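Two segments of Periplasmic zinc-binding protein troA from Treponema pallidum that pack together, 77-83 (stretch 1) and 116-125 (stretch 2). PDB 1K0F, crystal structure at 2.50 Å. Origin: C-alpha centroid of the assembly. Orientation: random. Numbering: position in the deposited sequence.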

# COMPACT_ATOMS: atom_id res chain seq x y z
N ARG A 77 13.36 -19.68 -10.21
CA ARG A 77 12.84 -18.64 -11.09
C ARG A 77 13.23 -17.28 -10.57
O ARG A 77 13.90 -17.16 -9.55
CB ARG A 77 11.32 -18.71 -11.17
CG ARG A 77 10.63 -18.32 -9.86
CD ARG A 77 9.34 -19.09 -9.66
NE ARG A 77 9.47 -20.49 -10.04
CZ ARG A 77 8.65 -21.12 -10.88
NH1 ARG A 77 7.63 -20.47 -11.43
NH2 ARG A 77 8.85 -22.40 -11.17
N LEU A 78 12.78 -16.25 -11.26
CA LEU A 78 13.07 -14.89 -10.84
C LEU A 78 12.13 -14.53 -9.69
O LEU A 78 10.91 -14.55 -9.86
CB LEU A 78 12.87 -13.93 -12.01
CG LEU A 78 14.06 -13.73 -12.94
CD1 LEU A 78 13.68 -12.78 -14.08
CD2 LEU A 78 15.24 -13.18 -12.16
N VAL A 79 12.70 -14.21 -8.53
CA VAL A 79 11.91 -13.83 -7.36
C VAL A 79 12.51 -12.56 -6.80
O VAL A 79 13.66 -12.54 -6.37
CB VAL A 79 11.94 -14.91 -6.27
CG1 VAL A 79 11.29 -14.37 -5.00
CG2 VAL A 79 11.20 -16.14 -6.75
N VAL A 80 11.72 -11.49 -6.81
CA VAL A 80 12.20 -10.21 -6.35
C VAL A 80 11.26 -9.45 -5.41
O VAL A 80 10.09 -9.25 -5.72
CB VAL A 80 12.53 -9.31 -7.57
CG1 VAL A 80 12.64 -7.85 -7.14
CG2 VAL A 80 13.83 -9.78 -8.22
N ALA A 81 11.80 -9.04 -4.27
CA ALA A 81 11.06 -8.25 -3.30
C ALA A 81 11.48 -6.85 -3.70
O ALA A 81 12.48 -6.32 -3.23
CB ALA A 81 11.53 -8.56 -1.89
N VAL A 82 10.71 -6.27 -4.62
CA VAL A 82 10.98 -4.95 -5.17
C VAL A 82 11.38 -3.85 -4.21
O VAL A 82 12.36 -3.15 -4.44
CB VAL A 82 9.77 -4.44 -5.97
CG1 VAL A 82 9.47 -5.41 -7.11
CG2 VAL A 82 8.57 -4.29 -5.06
N SER A 83 10.62 -3.70 -3.12
CA SER A 83 10.91 -2.63 -2.17
C SER A 83 12.14 -2.78 -1.28
O SER A 83 12.67 -1.80 -0.77
CB SER A 83 9.66 -2.40 -1.33
OG SER A 83 8.52 -2.51 -2.16
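Stretch 2 (116-125) AVYESLCKLL

Stretch 2 is helical from Ala116 to Leu124, continuing a helix that begins earlier in the chain, and Leu125 is the first residue to leave helical phi/psi. It runs almost antiparallel to the strand Leu78–Ala81, with 171° between their N-to-C directions and a closest approach of the axes of 9.6 Å. Ala116, the first residue of stretch 2, therefore lies by Val82 near the end of stretch 1, and the last turn of the helix by Leu78. Along the strand the side chains alternate: Leu78 and Val80 point toward the helix, Val79 and Ala81 away.

Contact is heaviest at the two ends. Leu78 (m, t) reaches the last turn through CD1, 3.9 Å from Leu124 CA and 4.0 Å from Leu124 CB; the same CD1 lies 4.4 Å from Lys123 CB, although the end of the lysine leads away. At the other end Val82 (m) meets the small side chain of Ala116 where the backbones are close: Val82 CA to Ala116 CA is 4.9 Å, Val82 CB to Ala116 CB 3.5 Å, and Val82 O to Ala116 CB 3.3 Å. Val82 CG1 also touches Val117 CG2 at 3.6 Å. Between them, Val80 CG2 sits 3.5 Å from Ser120 OG, a hydroxyl that makes a weak hydrogen bond back to Ala116 O (3.3 Å). No hydrogen bond joins the stretches; the packing, burying 301 Å² in all, is mainly apolar.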

# COMPACT_ATOMS: atom_id res chain seq x y z
N ALA A 116 12.60 -1.40 -9.40
CA ALA A 116 12.84 -2.83 -9.21
C ALA A 116 11.96 -3.62 -10.18
O ALA A 116 12.42 -4.53 -10.86
CB ALA A 116 12.54 -3.22 -7.77
N VAL A 117 10.68 -3.28 -10.22
CA VAL A 117 9.74 -3.95 -11.11
C VAL A 117 10.22 -3.84 -12.56
O VAL A 117 10.34 -4.84 -13.27
CB VAL A 117 8.35 -3.32 -11.01
CG1 VAL A 117 7.42 -4.00 -11.98
CG2 VAL A 117 7.83 -3.44 -9.60
N TYR A 118 10.49 -2.61 -12.97
CA TYR A 118 10.96 -2.33 -14.31
C TYR A 118 12.19 -3.15 -14.65
O TYR A 118 12.23 -3.83 -15.67
CB TYR A 118 11.29 -0.85 -14.45
CG TYR A 118 12.36 -0.53 -15.47
CD1 TYR A 118 12.10 -0.64 -16.83
CD2 TYR A 118 13.61 -0.09 -15.08
CE1 TYR A 118 13.06 -0.30 -17.78
CE2 TYR A 118 14.59 0.26 -16.01
CZ TYR A 118 14.30 0.15 -17.36
OH TYR A 118 15.24 0.51 -18.28
N GLU A 119 13.20 -3.07 -13.79
CA GLU A 119 14.45 -3.80 -14.01
C GLU A 119 14.29 -5.32 -13.95
O GLU A 119 15.11 -6.05 -14.51
CB GLU A 119 15.50 -3.35 -12.99
CG GLU A 119 16.22 -2.07 -13.38
CD GLU A 119 17.19 -1.59 -12.32
OE1 GLU A 119 17.88 -0.59 -12.56
OE2 GLU A 119 17.25 -2.23 -11.25
N SER A 120 13.26 -5.79 -13.26
CA SER A 120 13.01 -7.23 -13.16
C SER A 120 12.44 -7.67 -14.50
O SER A 120 12.83 -8.70 -15.07
CB SER A 120 12.00 -7.51 -12.05
OG SER A 120 12.65 -7.81 -10.84
N LEU A 121 11.50 -6.88 -15.00
CA LEU A 121 10.86 -7.15 -16.28
C LEU A 121 11.90 -7.19 -17.39
O LEU A 121 11.83 -8.04 -18.28
CB LEU A 121 9.80 -6.09 -16.57
CG LEU A 121 8.56 -6.08 -15.66
CD1 LEU A 121 7.61 -4.98 -16.12
CD2 LEU A 121 7.86 -7.44 -15.70
N CYS A 122 12.86 -6.28 -17.33
CA CYS A 122 13.91 -6.22 -18.34
C CYS A 122 14.74 -7.49 -18.26
O CYS A 122 15.07 -8.10 -19.28
CB CYS A 122 14.81 -5.00 -18.11
SG CYS A 122 14.09 -3.41 -18.52
N LYS A 123 15.09 -7.87 -17.04
CA LYS A 123 15.88 -9.08 -16.79
C LYS A 123 15.11 -10.27 -17.34
O LYS A 123 15.69 -11.19 -17.90
CB LYS A 123 16.11 -9.27 -15.29
CG LYS A 123 17.42 -8.71 -14.75
CD LYS A 123 17.96 -7.56 -15.58
CE LYS A 123 18.99 -6.76 -14.79
NZ LYS A 123 20.13 -6.34 -15.63
N LEU A 124 13.79 -10.24 -17.18
CA LEU A 124 12.94 -11.31 -17.66
C LEU A 124 12.88 -11.29 -19.20
O LEU A 124 13.04 -12.33 -19.84
CB LEU A 124 11.53 -11.14 -17.06
CG LEU A 124 10.46 -12.17 -17.41
CD1 LEU A 124 10.81 -13.52 -16.81
CD2 LEU A 124 9.11 -11.67 -16.88
N LEU A 125 12.68 -10.11 -19.77
CA LEU A 125 12.62 -9.96 -21.23
C LEU A 125 13.60 -8.91 -21.70
O LEU A 125 13.22 -7.77 -21.98
CB LEU A 125 11.21 -9.57 -21.66
CG LEU A 125 10.14 -10.47 -21.04
CD1 LEU A 125 8.76 -10.04 -21.56
CD2 LEU A 125 10.42 -11.94 -21.38